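Local coordinates for aldehyde dehydrogenase (Anabaena variabilis, PDB 4H7N), which probably oxidises aldehydes to carboxylic acids with NAD+ as the electron acceptor, at residues T5-V10 with Y20-P24; C346-T352 with P368-V372; A40-W44 with E181-V185; S114-I118 with N464-W470. The contacts are given in a common frame with arbitrary orientation. Numbering follows the deposited sequence.

Overall arrangement
Followed from the N terminus, the chain closes its first loop at contact 1, a short hairpin of strands 8-11 and 18-22. Helix 27-46 comes next, and its later part meets residues 181-185 in contact 3, which brings the helix against the end of a long excursion that includes strand 156-161. Before that excursion ends, residues 114-118, the turn before strand 118-134, open contact 4, completed only by 464-470, the tail after strand 454-462, so contacts 3 and 4 cross along the chain. Contact 2, parallel pairing within the seven-stranded sheet, falls wholly between the two halves of contact 4, yet their centres lie about 69 Å apart, on opposite sides of the chain's centre.

Contact 1: residues T5-V10 with Y20-P24; sequences TKTIEV and YVIIP
A local beta hairpin illustrates how backbone bonds and apolar packing combine. Strands 8-10 and 20-22 run antiparallel, their axes 4.6 Å apart at closest approach and their directions 147° apart. I8 faces I22 as a hydrogen-bonded pair, and E9 faces V21 as a non-hydrogen-bonded pair with CA atoms 4.5 Å apart. Residues 5-7 lead into the first strand and 23-24 run on from the second, both extended but loop.

Two reciprocal backbone hydrogen bonds set this register: I8 N to I22 O is 2.9 Å and I22 N to I8 O 3.0 Å. A further bond runs from V10 N to Y20 O at 2.8 Å. CA-H...O contacts accompany them, V21 CA to I8 O and T7 CA to I22 O both at 3.4 Å. At the open end of the hairpin, before the first strand starts and after the second ends, water 1 donates to K6 O at 2.8 Å and to P24 O at 2.6 Å.

Apolar contacts gather on the face bearing I8, V10 and I22. I8 (m, t) sets CB 3.7 Å from I22 CG1 and CD1 3.6 Å from P24 CG; V10 CG2 lies 4.2 Å from I22 CG1, and V10 also packs on P166 and R167. Beyond the strands, T7 CG2 comes within 3.3 Å of I23 CD1.

E9 and V21, both exposed, share the other face. The hairpin is thus two-sided: backbone bonding sets its register, while one apolar face packs against the protein body.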
loop_
_atom_site.group_PDB
_atom_site.type_symbol
_atom_site.label_atom_id
_atom_site.label_comp_id
_atom_site.label_asym_id
_atom_site.label_seq_id
_atom_site.Cartn_x
_atom_site.Cartn_y
_atom_site.Cartn_z
ATOM N N THR A 5 -25.282 26.632 13.012
ATOM C CA THR A 5 -24.688 26.043 11.811
ATOM C C THR A 5 -23.385 26.762 11.497
ATOM O O THR A 5 -23.394 27.932 11.173
ATOM C CB THR A 5 -25.641 26.188 10.610
ATOM O OG1 THR A 5 -26.914 25.627 10.959
ATOM C CG2 THR A 5 -25.094 25.419 9.367
ATOM N N LYS A 6 -22.259 26.082 11.632
ATOM C CA LYS A 6 -20.999 26.696 11.298
ATOM C C LYS A 6 -20.896 27.014 9.781
ATOM O O LYS A 6 -21.341 26.231 8.935
ATOM C CB LYS A 6 -19.872 25.773 11.707
ATOM C CG LYS A 6 -18.541 26.491 11.618
ATOM C CD LYS A 6 -17.412 25.520 11.519
ATOM C CE LYS A 6 -16.166 26.164 10.955
ATOM N NZ LYS A 6 -16.010 27.561 11.426
ATOM N N THR A 7 -20.362 28.167 9.426
ATOM C CA THR A 7 -20.129 28.479 8.029
ATOM C C THR A 7 -18.682 28.979 7.921
ATOM O O THR A 7 -18.127 29.415 8.903
ATOM C CB THR A 7 -21.132 29.537 7.494
ATOM O OG1 THR A 7 -20.857 30.804 8.067
ATOM C CG2 THR A 7 -22.584 29.174 7.838
ATOM N N ILE A 8 -18.092 28.934 6.734
ATOM C CA ILE A 8 -16.744 29.421 6.507
ATOM C C ILE A 8 -16.825 30.418 5.356
ATOM O O ILE A 8 -17.337 30.098 4.301
ATOM C CB ILE A 8 -15.788 28.256 6.129
ATOM C CG1 ILE A 8 -15.661 27.274 7.281
ATOM C CG2 ILE A 8 -14.398 28.790 5.799
ATOM C CD1 ILE A 8 -15.128 25.896 6.933
ATOM N N GLU A 9 -16.317 31.624 5.563
ATOM C CA GLU A 9 -16.275 32.606 4.506
ATOM C C GLU A 9 -14.995 32.386 3.718
ATOM O O GLU A 9 -13.956 32.053 4.293
ATOM C CB GLU A 9 -16.323 33.992 5.088
ATOM C CG GLU A 9 -17.636 34.282 5.781
ATOM C CD GLU A 9 -17.736 35.742 6.197
ATOM O OE1 GLU A 9 -17.122 36.122 7.219
ATOM O OE2 GLU A 9 -18.387 36.510 5.460
ATOM N N VAL A 10 -15.062 32.572 2.405
ATOM C CA VAL A 10 -13.975 32.126 1.540
ATOM C C VAL A 10 -13.447 33.352 0.836
ATOM O O VAL A 10 -14.216 34.103 0.209
ATOM C CB VAL A 10 -14.447 31.059 0.548
ATOM C CG1 VAL A 10 -13.336 30.651 -0.417
ATOM C CG2 VAL A 10 -14.990 29.841 1.264
ATOM N N TYR A 20 -17.798 34.258 -0.944
ATOM C CA TYR A 20 -18.321 32.927 -1.065
ATOM C C TYR A 20 -18.393 32.369 0.339
ATOM O O TYR A 20 -17.623 32.786 1.190
ATOM C CB TYR A 20 -17.405 32.073 -1.899
ATOM C CG TYR A 20 -18.040 30.826 -2.459
ATOM C CD1 TYR A 20 -18.922 30.917 -3.513
ATOM C CD2 TYR A 20 -17.707 29.564 -1.992
ATOM C CE1 TYR A 20 -19.483 29.793 -4.069
ATOM C CE2 TYR A 20 -18.266 28.414 -2.536
ATOM C CZ TYR A 20 -19.147 28.535 -3.579
ATOM O OH TYR A 20 -19.741 27.463 -4.176
ATOM N N VAL A 21 -19.333 31.465 0.558
ATOM C CA VAL A 21 -19.560 30.863 1.887
ATOM C C VAL A 21 -19.719 29.388 1.673
ATOM O O VAL A 21 -20.411 28.978 0.763
ATOM C CB VAL A 21 -20.859 31.351 2.545
ATOM C CG1 VAL A 21 -21.089 30.636 3.866
ATOM C CG2 VAL A 21 -20.774 32.860 2.791
ATOM N N ILE A 22 -19.122 28.569 2.517
ATOM C CA ILE A 22 -19.402 27.148 2.457
ATOM C C ILE A 22 -19.860 26.720 3.843
ATOM O O ILE A 22 -19.596 27.424 4.815
ATOM C CB ILE A 22 -18.134 26.367 2.040
ATOM C CG1 ILE A 22 -16.977 26.600 2.999
ATOM C CG2 ILE A 22 -17.731 26.728 0.610
ATOM C CD1 ILE A 22 -15.749 25.846 2.573
ATOM N N ILE A 23 -20.527 25.578 3.920
ATOM C CA ILE A 23 -21.161 25.065 5.107
ATOM C C ILE A 23 -20.706 23.646 5.438
ATOM O O ILE A 23 -21.244 22.721 4.934
ATOM C CB ILE A 23 -22.700 24.975 4.934
ATOM C CG1 ILE A 23 -23.245 26.223 4.278
ATOM C CG2 ILE A 23 -23.410 24.759 6.271
ATOM C CD1 ILE A 23 -23.078 27.421 5.117
ATOM N N PRO A 24 -19.766 23.488 6.360
ATOM C CA PRO A 24 -19.272 22.139 6.560
ATOM C C PRO A 24 -20.262 21.271 7.308
ATOM O O PRO A 24 -20.946 21.735 8.201
ATOM C CB PRO A 24 -17.969 22.324 7.335
ATOM C CG PRO A 24 -17.916 23.738 7.769
ATOM C CD PRO A 24 -19.020 24.505 7.105
HETATM O O HOH W 1 -22.248 23.666 9.440
#

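Contact 2: residues C346-T352 with P368-V372; sequences CRPTVMT and PIMPV
Parallel pairing of neighbouring strands defines this buried contact in the seven-stranded mixed sheet of what is, judged by the family, the catalytic domain of an aldehyde dehydrogenase. Strand 349-352 lies between 330-333, antiparallel to it, and 369-375, parallel to it. The axes of 349-352 and 369-372 approach to 4.7 Å and their directions differ by 20°.

The register pairs T349 with I369, V350 with M370 and M351 with P371. Four hydrogen bonds make the staggered ladder of parallel strands: T349 N to P368 O at 3.0 Å, M370 N to T349 O at 2.7 Å, M351 N to M370 O at 2.9 Å, and V372 N to M351 O at 2.9 Å. P371, lacking an amide hydrogen, occupies a position from which this ladder draws no donor.

On the face of V350 and M370, the latter a selenomethionine (m, t, m), M370 CE reaches V350 CG2 at 3.8 Å and P348 CB at 3.9 Å; helices 247-259 and 279-292 cover this side. The face of T349, I369, M351 and P371 is packed by I369 (m, m), whose CD1 lies 3.6 Å from T349 CB, and by selenomethionine M351, whose CE is 4.0 Å from P371 CB. At the start of the strand, T349 OG1 donates to R347 O, two residues back, at 2.7 Å.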
loop_
_atom_site.group_PDB
_atom_site.type_symbol
_atom_site.label_atom_id
_atom_site.label_comp_id
_atom_site.label_asym_id
_atom_site.label_seq_id
_atom_site.Cartn_x
_atom_site.Cartn_y
_atom_site.Cartn_z
ATOM N N CYS A 346 3.617 37.687 -6.237
ATOM C CA CYS A 346 5.080 37.620 -6.297
ATOM C C CYS A 346 5.468 37.345 -7.735
ATOM O O CYS A 346 4.936 36.423 -8.383
ATOM C CB CYS A 346 5.635 36.497 -5.420
ATOM S SG CYS A 346 7.461 36.573 -5.235
ATOM N N ARG A 347 6.431 38.098 -8.210
ATOM C CA ARG A 347 6.945 37.866 -9.544
ATOM C C ARG A 347 8.008 36.778 -9.532
ATOM O O ARG A 347 8.626 36.505 -8.502
ATOM C CB ARG A 347 7.559 39.134 -10.140
ATOM C CG ARG A 347 6.567 40.223 -10.459
ATOM C CD ARG A 347 7.276 41.462 -10.989
ATOM N NE ARG A 347 6.308 42.252 -11.742
ATOM C CZ ARG A 347 5.496 43.166 -11.226
ATOM N NH1 ARG A 347 5.533 43.472 -9.926
ATOM N NH2 ARG A 347 4.639 43.789 -12.026
ATOM N N PRO A 348 8.229 36.162 -10.690
ATOM C CA PRO A 348 9.364 35.250 -10.876
ATOM C C PRO A 348 10.650 35.850 -10.315
ATOM O O PRO A 348 10.981 36.988 -10.595
ATOM C CB PRO A 348 9.436 35.108 -12.399
ATOM C CG PRO A 348 8.018 35.267 -12.839
ATOM C CD PRO A 348 7.482 36.362 -11.951
ATOM N N THR A 349 11.306 35.105 -9.450
ATOM C CA THR A 349 12.403 35.607 -8.661
ATOM C C THR A 349 13.612 34.723 -8.841
ATOM O O THR A 349 13.543 33.534 -8.526
ATOM C CB THR A 349 11.984 35.620 -7.197
ATOM O OG1 THR A 349 10.847 36.480 -7.046
ATOM C CG2 THR A 349 13.074 36.070 -6.291
ATOM N N VAL A 350 14.707 35.284 -9.381
ATOM C CA VAL A 350 16.000 34.575 -9.478
ATOM C C VAL A 350 16.920 35.095 -8.381
ATOM O O VAL A 350 17.130 36.308 -8.283
ATOM C CB VAL A 350 16.672 34.778 -10.845
ATOM C CG1 VAL A 350 18.018 34.060 -10.917
ATOM C CG2 VAL A 350 15.746 34.308 -11.955
HETATM N N MSE A 351 17.485 34.179 -7.596
HETATM C CA MSE A 351 18.442 34.521 -6.560
HETATM C C MSE A 351 19.692 33.695 -6.668
HETATM O O MSE A 351 19.655 32.508 -7.004
HETATM C CB MSE A 351 17.917 34.207 -5.178
HETATM C CG MSE A 351 16.448 34.418 -4.943
HETATM SE SE MSE A 351 16.012 34.008 -3.025
HETATM C CE MSE A 351 17.286 32.684 -2.608
ATOM N N THR A 352 20.813 34.296 -6.311
ATOM C CA THR A 352 22.109 33.600 -6.272
ATOM C C THR A 352 22.776 33.902 -4.910
ATOM O O THR A 352 22.190 34.573 -4.043
ATOM C CB THR A 352 23.041 33.986 -7.460
ATOM O OG1 THR A 352 23.416 35.360 -7.369
ATOM C CG2 THR A 352 22.375 33.735 -8.855
ATOM N N PRO A 368 7.191 31.314 -6.769
ATOM C CA PRO A 368 7.865 31.354 -8.068
ATOM C C PRO A 368 9.343 31.733 -7.906
ATOM O O PRO A 368 9.840 32.672 -8.544
ATOM C CB PRO A 368 7.088 32.438 -8.807
ATOM C CG PRO A 368 6.758 33.430 -7.731
ATOM C CD PRO A 368 6.541 32.597 -6.466
ATOM N N ILE A 369 10.034 30.990 -7.068
ATOM C CA ILE A 369 11.395 31.345 -6.661
ATOM C C ILE A 369 12.408 30.393 -7.278
ATOM O O ILE A 369 12.202 29.195 -7.277
ATOM C CB ILE A 369 11.565 31.255 -5.147
ATOM C CG1 ILE A 369 10.432 31.985 -4.446
ATOM C CG2 ILE A 369 12.892 31.870 -4.729
ATOM C CD1 ILE A 369 10.195 33.408 -4.923
HETATM N N MSE A 370 13.511 30.950 -7.777
HETATM C CA MSE A 370 14.515 30.187 -8.486
HETATM C C MSE A 370 15.833 30.508 -7.827
HETATM O O MSE A 370 16.503 31.473 -8.228
HETATM C CB MSE A 370 14.505 30.603 -9.946
HETATM C CG MSE A 370 13.297 30.044 -10.677
HETATM SE SE MSE A 370 13.053 30.813 -12.465
HETATM C CE MSE A 370 12.385 32.584 -11.990
ATOM N N PRO A 371 16.186 29.780 -6.770
ATOM C CA PRO A 371 17.533 29.894 -6.201
ATOM C C PRO A 371 18.515 29.035 -6.982
ATOM O O PRO A 371 18.289 27.823 -7.143
ATOM C CB PRO A 371 17.352 29.347 -4.764
ATOM C CG PRO A 371 16.162 28.443 -4.832
ATOM C CD PRO A 371 15.399 28.733 -6.102
ATOM N N VAL A 372 19.611 29.627 -7.423
ATOM C CA VAL A 372 20.570 28.961 -8.286
ATOM C C VAL A 372 21.941 28.845 -7.646
ATOM O O VAL A 372 22.515 29.835 -7.310
ATOM C CB VAL A 372 20.707 29.739 -9.613
ATOM C CG1 VAL A 372 21.547 28.958 -10.604
ATOM C CG2 VAL A 372 19.317 29.957 -10.199
#

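Contact 3: residues A40-W44 with E181-V185; sequences AQSRW and ELRDV
Residues 40-44 form a turn near the C-terminal end of helix 27-46, with W44 N bonded to A40 O at 3.3 Å. Residues 181-185 belong to the irregular connection between helix 169-176 and strand 186-188, yet this segment too curls tightly, V185 N donating to L182 O at 3.0 Å. It leads into strand 186-188, which pairs in parallel with 156-161 in what is, by family, probably the Rossmann-type NAD-binding domain; helix 27-46 packs on it. The two backbones come nearest at A40 and D184, whose CA atoms are 6.0 Å apart; for W44 and E181 the distance is 7.1 Å.

A40 points its CB toward the loop, 3.7 Å from both D184 CB and V185 CG1. One turn on, W44 (chi1 t, chi2 -116°) offers its indole to V185: CG2 of V185 (chi1 m) stands over the ring face, 3.8 Å from the centroid of the five-membered ring and 9° off its normal, a CH-pi contact. The six-membered part meets L182 (t, p) through W44 CH2 and L182 CD1, 3.6 Å apart, and helix 48-64 packs on both residues.

At the exposed margin R43, with chi1 to chi3 all t, forms a two-pronged salt bridge with E181 (m, m): R43 NE to E181 OE1 is 2.7 Å and R43 NH2 to E181 OE2 2.9 Å. Chemistry is divided accordingly, apolar packing inside and paired charges at the surface.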
loop_
_atom_site.group_PDB
_atom_site.type_symbol
_atom_site.label_atom_id
_atom_site.label_comp_id
_atom_site.label_asym_id
_atom_site.label_seq_id
_atom_site.Cartn_x
_atom_site.Cartn_y
_atom_site.Cartn_z
ATOM N N ALA A 40 -25.856 3.337 -2.204
ATOM C CA ALA A 40 -25.912 3.446 -3.654
ATOM C C ALA A 40 -24.767 2.700 -4.358
ATOM O O ALA A 40 -24.851 2.423 -5.565
ATOM C CB ALA A 40 -25.892 4.916 -4.058
ATOM N N GLN A 41 -23.691 2.402 -3.611
ATOM C CA GLN A 41 -22.503 1.793 -4.173
ATOM C C GLN A 41 -22.707 0.387 -4.738
ATOM O O GLN A 41 -22.072 0.033 -5.708
ATOM C CB GLN A 41 -21.382 1.779 -3.116
ATOM C CG GLN A 41 -20.029 1.328 -3.637
ATOM C CD GLN A 41 -19.852 -0.152 -3.576
ATOM O OE1 GLN A 41 -20.429 -0.797 -2.730
ATOM N NE2 GLN A 41 -19.040 -0.707 -4.484
ATOM N N SER A 42 -23.588 -0.401 -4.147
ATOM C CA SER A 42 -23.867 -1.746 -4.660
ATOM C C SER A 42 -24.350 -1.734 -6.088
ATOM O O SER A 42 -23.831 -2.466 -6.912
ATOM C CB SER A 42 -24.896 -2.440 -3.793
ATOM O OG SER A 42 -24.433 -2.455 -2.436
ATOM N N ARG A 43 -25.339 -0.900 -6.380
ATOM C CA ARG A 43 -25.840 -0.779 -7.736
ATOM C C ARG A 43 -24.759 -0.257 -8.683
ATOM O O ARG A 43 -24.619 -0.758 -9.780
ATOM C CB ARG A 43 -27.028 0.185 -7.780
ATOM C CG ARG A 43 -27.675 0.249 -9.139
ATOM C CD ARG A 43 -28.652 1.414 -9.286
ATOM N NE ARG A 43 -28.972 1.436 -10.697
ATOM C CZ ARG A 43 -29.860 0.638 -11.282
ATOM N NH1 ARG A 43 -30.597 -0.195 -10.565
ATOM N NH2 ARG A 43 -30.037 0.700 -12.593
ATOM N N TRP A 44 -23.995 0.751 -8.248
ATOM C CA TRP A 44 -22.835 1.240 -9.032
ATOM C C TRP A 44 -21.805 0.116 -9.387
ATOM O O TRP A 44 -21.380 -0.027 -10.545
ATOM C CB TRP A 44 -22.203 2.426 -8.308
ATOM C CG TRP A 44 -21.088 3.066 -8.912
ATOM C CD1 TRP A 44 -19.823 3.114 -8.395
ATOM C CD2 TRP A 44 -21.055 3.822 -10.128
ATOM N NE1 TRP A 44 -19.013 3.843 -9.215
ATOM C CE2 TRP A 44 -19.738 4.310 -10.273
ATOM C CE3 TRP A 44 -22.008 4.155 -11.092
ATOM C CZ2 TRP A 44 -19.331 5.032 -11.362
ATOM C CZ3 TRP A 44 -21.606 4.933 -12.160
ATOM C CH2 TRP A 44 -20.268 5.337 -12.294
ATOM N N GLU A 181 -27.245 7.744 -12.346
ATOM C CA GLU A 181 -26.455 6.649 -11.767
ATOM C C GLU A 181 -25.188 7.095 -10.997
ATOM O O GLU A 181 -24.628 6.323 -10.265
ATOM C CB GLU A 181 -26.086 5.668 -12.862
ATOM C CG GLU A 181 -27.312 5.064 -13.554
ATOM C CD GLU A 181 -27.953 3.898 -12.790
ATOM O OE1 GLU A 181 -27.620 3.640 -11.587
ATOM O OE2 GLU A 181 -28.796 3.202 -13.418
ATOM N N LEU A 182 -24.764 8.340 -11.128
ATOM C CA LEU A 182 -23.530 8.788 -10.501
ATOM C C LEU A 182 -23.785 9.661 -9.302
ATOM O O LEU A 182 -22.935 9.780 -8.420
ATOM C CB LEU A 182 -22.724 9.557 -11.514
ATOM C CG LEU A 182 -21.280 9.936 -11.254
ATOM C CD1 LEU A 182 -20.413 8.708 -11.046
ATOM C CD2 LEU A 182 -20.786 10.713 -12.455
ATOM N N ARG A 183 -24.963 10.274 -9.259
ATOM C CA ARG A 183 -25.163 11.400 -8.381
ATOM C C ARG A 183 -25.318 10.962 -6.939
ATOM O O ARG A 183 -25.151 11.762 -6.057
ATOM C CB ARG A 183 -26.405 12.230 -8.801
ATOM C CG ARG A 183 -27.719 11.457 -8.792
ATOM C CD ARG A 183 -28.950 12.366 -8.894
ATOM N NE ARG A 183 -28.951 13.361 -7.812
ATOM C CZ ARG A 183 -29.868 14.303 -7.642
ATOM N NH1 ARG A 183 -30.913 14.403 -8.471
ATOM N NH2 ARG A 183 -29.737 15.148 -6.628
ATOM N N ASP A 184 -25.604 9.704 -6.678
ATOM C CA ASP A 184 -25.566 9.240 -5.297
ATOM C C ASP A 184 -24.281 8.494 -4.900
ATOM O O ASP A 184 -24.137 8.124 -3.740
ATOM C CB ASP A 184 -26.777 8.401 -5.009
ATOM C CG ASP A 184 -28.064 9.210 -5.130
ATOM O OD1 ASP A 184 -28.166 10.319 -4.561
ATOM O OD2 ASP A 184 -28.954 8.728 -5.820
ATOM N N VAL A 185 -23.330 8.358 -5.809
ATOM C CA VAL A 185 -22.031 7.763 -5.463
ATOM C C VAL A 185 -20.815 8.663 -5.539
ATOM O O VAL A 185 -19.735 8.251 -5.089
ATOM C CB VAL A 185 -21.706 6.453 -6.241
ATOM C CG1 VAL A 185 -22.732 5.381 -5.906
ATOM C CG2 VAL A 185 -21.579 6.681 -7.730
#

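Contact 4: residues S114-I118 with N464-W470; sequences SIPFI and NSTSDPW
F117 buries by far the most surface here, with N464 and W470 next. F117 is the third residue of a type I beta turn, I115 to I118, closed by I118 N to I115 O at 3.2 Å, and its chi1 of 51° (p) and chi2 of 90° send the ring among residues of the irregular tail 464-470. Its backbone pairs with T463, just before that tail.

N464 meets the base of the side chain, N464 CG lying 3.4 Å from F117 CB; its OD1 is bonded to K462. Toward the ring tip, F117 CZ is 3.8 Å from P469 CD and F117 CE1 is 3.4 Å from D468 OD1, whose carboxylate forms a salt bridge with K462.

W470 (chi1 p, chi2 89°) brings CH2 to 4.0 Å from F117 CE1 and 3.9 Å from I115 CD1. Strands 109-112, 118-134 and 454-462 form a projecting arm that, as in relatives, probably serves oligomerisation, consistent with W256 of the second subunit meeting W470. Between the two segments themselves, van der Waals packing dominates.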
loop_
_atom_site.group_PDB
_atom_site.type_symbol
_atom_site.label_atom_id
_atom_site.label_comp_id
_atom_site.label_asym_id
_atom_site.label_seq_id
_atom_site.Cartn_x
_atom_site.Cartn_y
_atom_site.Cartn_z
ATOM N N SER A 114 -0.116 -25.237 -10.624
ATOM C CA SER A 114 0.823 -26.330 -10.571
ATOM C C SER A 114 0.180 -27.634 -10.149
ATOM O O SER A 114 0.842 -28.658 -10.140
ATOM C CB SER A 114 1.932 -26.016 -9.584
ATOM O OG SER A 114 1.409 -25.839 -8.271
ATOM N N ILE A 115 -1.096 -27.620 -9.790
ATOM C CA ILE A 115 -1.771 -28.863 -9.440
ATOM C C ILE A 115 -2.874 -29.135 -10.473
ATOM O O ILE A 115 -3.719 -28.272 -10.717
ATOM C CB ILE A 115 -2.293 -28.781 -7.991
ATOM C CG1 ILE A 115 -1.105 -28.521 -7.064
ATOM C CG2 ILE A 115 -3.037 -30.049 -7.602
ATOM C CD1 ILE A 115 -1.430 -28.663 -5.612
ATOM N N PRO A 116 -2.861 -30.340 -11.103
ATOM C CA PRO A 116 -3.748 -30.468 -12.253
ATOM C C PRO A 116 -5.227 -30.474 -11.904
ATOM O O PRO A 116 -6.014 -30.182 -12.774
ATOM C CB PRO A 116 -3.328 -31.796 -12.920
ATOM C CG PRO A 116 -2.444 -32.480 -11.959
ATOM C CD PRO A 116 -1.999 -31.518 -10.902
ATOM N N PHE A 117 -5.614 -30.806 -10.666
ATOM C CA PHE A 117 -7.041 -30.813 -10.284
ATOM C C PHE A 117 -7.476 -29.561 -9.504
ATOM O O PHE A 117 -8.576 -29.538 -8.942
ATOM C CB PHE A 117 -7.403 -32.051 -9.483
ATOM C CG PHE A 117 -6.505 -32.312 -8.309
ATOM C CD1 PHE A 117 -6.798 -31.786 -7.060
ATOM C CD2 PHE A 117 -5.378 -33.119 -8.437
ATOM C CE1 PHE A 117 -5.979 -32.043 -5.968
ATOM C CE2 PHE A 117 -4.554 -33.380 -7.356
ATOM C CZ PHE A 117 -4.853 -32.837 -6.115
ATOM N N ILE A 118 -6.614 -28.550 -9.462
ATOM C CA ILE A 118 -6.956 -27.273 -8.899
ATOM C C ILE A 118 -6.835 -26.182 -9.964
ATOM O O ILE A 118 -5.737 -25.933 -10.520
ATOM C CB ILE A 118 -6.036 -26.844 -7.713
ATOM C CG1 ILE A 118 -5.955 -27.887 -6.586
ATOM C CG2 ILE A 118 -6.496 -25.512 -7.134
ATOM C CD1 ILE A 118 -7.278 -28.217 -5.903
ATOM N N ASN A 464 -11.820 -32.221 -9.294
ATOM C CA ASN A 464 -11.954 -33.686 -9.387
ATOM C C ASN A 464 -12.703 -34.215 -8.180
ATOM O O ASN A 464 -13.169 -33.440 -7.371
ATOM C CB ASN A 464 -10.582 -34.361 -9.527
ATOM C CG ASN A 464 -9.735 -34.196 -8.278
ATOM O OD1 ASN A 464 -9.935 -33.242 -7.491
ATOM N ND2 ASN A 464 -8.801 -35.114 -8.066
ATOM N N SER A 465 -12.785 -35.538 -8.037
ATOM C CA SER A 465 -13.636 -36.140 -7.016
ATOM C C SER A 465 -12.966 -37.078 -6.038
ATOM O O SER A 465 -13.635 -37.627 -5.180
ATOM C CB SER A 465 -14.809 -36.869 -7.673
ATOM O OG SER A 465 -15.811 -35.905 -7.908
ATOM N N THR A 466 -11.664 -37.264 -6.150
ATOM C CA THR A 466 -10.970 -38.069 -5.174
ATOM C C THR A 466 -10.319 -37.158 -4.131
ATOM O O THR A 466 -10.201 -35.963 -4.333
ATOM C CB THR A 466 -9.922 -38.951 -5.842
ATOM O OG1 THR A 466 -9.075 -38.118 -6.620
ATOM C CG2 THR A 466 -10.582 -39.961 -6.749
ATOM N N SER A 467 -9.936 -37.758 -3.013
ATOM C CA SER A 467 -9.264 -37.090 -1.920
ATOM C C SER A 467 -8.047 -36.304 -2.375
ATOM O O SER A 467 -7.317 -36.736 -3.260
ATOM C CB SER A 467 -8.783 -38.118 -0.902
ATOM O OG SER A 467 -9.891 -38.714 -0.304
ATOM N N ASP A 468 -7.853 -35.133 -1.771
ATOM C CA ASP A 468 -6.599 -34.432 -1.899
ATOM C C ASP A 468 -5.552 -35.280 -1.186
ATOM O O ASP A 468 -5.813 -35.811 -0.092
ATOM C CB ASP A 468 -6.667 -33.047 -1.245
ATOM C CG ASP A 468 -7.468 -32.024 -2.051
ATOM O OD1 ASP A 468 -7.848 -32.301 -3.197
ATOM O OD2 ASP A 468 -7.672 -30.890 -1.525
ATOM N N PRO A 469 -4.356 -35.407 -1.788
ATOM C CA PRO A 469 -3.361 -36.293 -1.169
ATOM C C PRO A 469 -2.899 -35.866 0.214
ATOM O O PRO A 469 -2.426 -36.695 0.964
ATOM C CB PRO A 469 -2.178 -36.293 -2.171
ATOM C CG PRO A 469 -2.444 -35.199 -3.153
ATOM C CD PRO A 469 -3.896 -34.800 -3.051
ATOM N N TRP A 470 -3.032 -34.581 0.549
ATOM C CA TRP A 470 -2.583 -34.056 1.834
ATOM C C TRP A 470 -3.595 -34.205 2.974
ATOM O O TRP A 470 -3.242 -33.988 4.133
ATOM C CB TRP A 470 -2.171 -32.590 1.701
ATOM C CG TRP A 470 -3.136 -31.714 0.964
ATOM C CD1 TRP A 470 -4.178 -31.028 1.494
ATOM C CD2 TRP A 470 -3.152 -31.446 -0.442
ATOM N NE1 TRP A 470 -4.851 -30.345 0.511
ATOM C CE2 TRP A 470 -4.222 -30.550 -0.683
ATOM C CE3 TRP A 470 -2.353 -31.859 -1.519
ATOM C CZ2 TRP A 470 -4.533 -30.063 -1.966
ATOM C CZ3 TRP A 470 -2.662 -31.392 -2.796
ATOM C CH2 TRP A 470 -3.754 -30.500 -3.010
#